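Local coordinates for putative sugar binding protein (Geobacillus stearothermophilus, PDB 6GUQ) that probably binds carbohydrates as a solute-binding protein of the periplasmic binding protein family, and here holds beta-D-glucopyranose, at residues A[156-161]-A[218-223]. Sequence-based numbering, arbitrary orientation.
With BGC (beta-D-glucopyranose), chain B.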
loop_
_atom_site.group_PDB
_atom_site.type_symbol
_atom_site.label_atom_id
_atom_site.label_comp_id
_atom_site.label_asym_id
_atom_site.label_seq_id
_atom_site.Cartn_x
_atom_site.Cartn_y
_atom_site.Cartn_z
ATOM N N VAL A 156 2.931 -6.756 -20.437
ATOM C CA VAL A 156 2.810 -6.538 -18.993
ATOM C C VAL A 156 1.445 -7.011 -18.506
ATOM O O VAL A 156 0.410 -6.681 -19.101
ATOM C CB VAL A 156 3.005 -5.045 -18.633
ATOM C CG1 VAL A 156 2.728 -4.812 -17.152
ATOM C CG2 VAL A 156 4.389 -4.566 -19.003
ATOM N N ALA A 157 1.441 -7.771 -17.415
ATOM C CA ALA A 157 0.237 -8.033 -16.636
ATOM C C ALA A 157 0.373 -7.299 -15.305
ATOM O O ALA A 157 1.478 -7.192 -14.764
ATOM C CB ALA A 157 0.036 -9.535 -16.405
ATOM N N ILE A 158 -0.733 -6.767 -14.787
ATOM C CA ILE A 158 -0.729 -6.044 -13.518
ATOM C C ILE A 158 -1.629 -6.780 -12.539
ATOM O O ILE A 158 -2.786 -7.082 -12.858
ATOM C CB ILE A 158 -1.178 -4.577 -13.680
ATOM C CG1 ILE A 158 -0.276 -3.845 -14.676
ATOM C CG2 ILE A 158 -1.178 -3.839 -12.306
ATOM C CD1 ILE A 158 -0.636 -2.354 -14.901
ATOM N N ILE A 159 -1.085 -7.084 -11.360
ATOM C CA ILE A 159 -1.845 -7.616 -10.230
ATOM C C ILE A 159 -1.966 -6.500 -9.209
ATOM O O ILE A 159 -0.952 -5.961 -8.747
ATOM C CB ILE A 159 -1.180 -8.853 -9.603
ATOM C CG1 ILE A 159 -0.901 -9.928 -10.655
ATOM C CG2 ILE A 159 -2.046 -9.412 -8.480
ATOM C CD1 ILE A 159 -2.103 -10.627 -11.132
ATOM N N THR A 160 -3.200 -6.149 -8.857
ATOM C CA THR A 160 -3.454 -5.036 -7.958
ATOM C C THR A 160 -4.301 -5.516 -6.784
ATOM O O THR A 160 -5.092 -6.451 -6.917
ATOM C CB THR A 160 -4.139 -3.864 -8.724
ATOM O OG1 THR A 160 -4.202 -2.697 -7.889
ATOM C CG2 THR A 160 -5.541 -4.250 -9.211
ATOM N N GLY A 161 -4.115 -4.874 -5.623
ATOM C CA GLY A 161 -4.879 -5.256 -4.440
ATOM C C GLY A 161 -6.379 -5.244 -4.677
ATOM O O GLY A 161 -7.090 -6.179 -4.301
ATOM N N TYR A 218 3.693 -6.640 -12.848
ATOM C CA TYR A 218 3.733 -5.497 -11.939
ATOM C C TYR A 218 2.719 -5.732 -10.825
ATOM O O TYR A 218 1.521 -5.862 -11.089
ATOM C CB TYR A 218 3.418 -4.199 -12.688
ATOM C CG TYR A 218 3.167 -2.952 -11.829
ATOM C CD1 TYR A 218 4.004 -2.628 -10.767
ATOM C CD2 TYR A 218 2.123 -2.066 -12.124
ATOM C CE1 TYR A 218 3.792 -1.484 -9.999
ATOM C CE2 TYR A 218 1.899 -0.916 -11.355
ATOM C CZ TYR A 218 2.739 -0.626 -10.300
ATOM O OH TYR A 218 2.536 0.526 -9.537
ATOM N N GLY A 219 3.186 -5.805 -9.587
ATOM C CA GLY A 219 2.311 -5.991 -8.436
ATOM C C GLY A 219 2.275 -4.689 -7.664
ATOM O O GLY A 219 3.318 -4.044 -7.491
ATOM N N THR A 220 1.075 -4.290 -7.210
ATOM C CA THR A 220 0.888 -2.967 -6.618
ATOM C C THR A 220 0.655 -2.974 -5.108
ATOM O O THR A 220 0.514 -1.891 -4.522
ATOM C CB THR A 220 -0.253 -2.209 -7.325
ATOM O OG1 THR A 220 -1.531 -2.721 -6.930
ATOM C CG2 THR A 220 -0.116 -2.296 -8.825
ATOM N N SER A 221 0.650 -4.137 -4.451
ATOM C CA SER A 221 0.545 -4.196 -2.996
ATOM C C SER A 221 1.545 -5.214 -2.443
ATOM O O SER A 221 2.209 -5.938 -3.189
ATOM C CB SER A 221 -0.894 -4.516 -2.560
ATOM O OG SER A 221 -1.292 -5.821 -2.964
ATOM N N ALA A 222 1.628 -5.293 -1.110
ATOM C CA ALA A 222 2.800 -5.893 -0.465
ATOM C C ALA A 222 2.986 -7.384 -0.774
ATOM O O ALA A 222 4.122 -7.879 -0.757
ATOM C CB ALA A 222 2.723 -5.678 1.047
ATOM N N LEU A 223 1.909 -8.124 -1.026
ATOM C CA LEU A 223 2.007 -9.570 -1.203
ATOM C C LEU A 223 1.868 -10.025 -2.659
ATOM O O LEU A 223 1.789 -11.237 -2.918
ATOM C CB LEU A 223 0.945 -10.262 -0.351
ATOM C CG LEU A 223 1.014 -10.039 1.161
ATOM C CD1 LEU A 223 -0.284 -10.491 1.853
ATOM C CD2 LEU A 223 2.221 -10.771 1.724
HETATM C C2 BGC B . -0.254 -1.061 0.856
HETATM C C3 BGC B . -1.299 -1.326 1.885
HETATM C C4 BGC B . -1.917 -2.664 1.625
HETATM C C5 BGC B . -0.884 -3.768 1.678
HETATM C C6 BGC B . -1.574 -5.046 1.301
HETATM C C1 BGC B . 0.786 -2.167 0.782
HETATM O O1 BGC B . 1.516 -2.001 -0.353
HETATM O O2 BGC B . 0.462 0.170 1.083
HETATM O O3 BGC B . -2.378 -0.387 1.691
HETATM O O4 BGC B . -2.917 -2.995 2.585
HETATM O O5 BGC B . 0.181 -3.526 0.709
HETATM O O6 BGC B . -0.698 -6.103 1.549
#
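Tyr218 and Ile158 lie side by side in parallel register, their side chains on the same face of the sheet. The phenol ring meets the isoleucine through CD2, 3.8 Å from Ile158 CG2, and its edge carries Ile158 CD1 in plane. With CG1 beside the backbone N (chi1 -58°) and the chain then extended (chi2 -179°), Ile158 lays CD1 at that edge, while Thr220 CG2, next to Ile158 CG2, sits over one face, toward the rim. An alanine in place of Ile158 would probably open a gap at the tyrosine edge and leave Thr220 CG2 without its isoleucine neighbour. Three backbone bonds fix the register: Tyr218 N to Ala157 O (3.0 Å), Ile159 N to Tyr218 O (2.9 Å) and, more bent, Thr220 N to Ile159 O (3.0 Å). Beyond them Thr160 OG1 lies 2.8 Å from Thr220 OG1; Gln168 OE1 bonds to Thr220 OG1 and Gly161 N, tying the ends of both strands to helix 166-179. The loop after strand 216-219 reaches the sugar, Ala222 N donating to BGC O5 (2.9 Å), as in periplasmic binding proteins, whose ligand sits in the cleft between two alpha/beta lobes. Arg171, which also hydrogen-bonds the sugar through NH2, accepts Tyr218 OH on its carbonyl oxygen. Strand 154-160 runs between 216-219 and 185-192, with Phe175 of helix 166-179 stacked on the Tyr218 ring and touching Ile158, and helix 197-210 packing on Ala157 and Ile159 across the sheet.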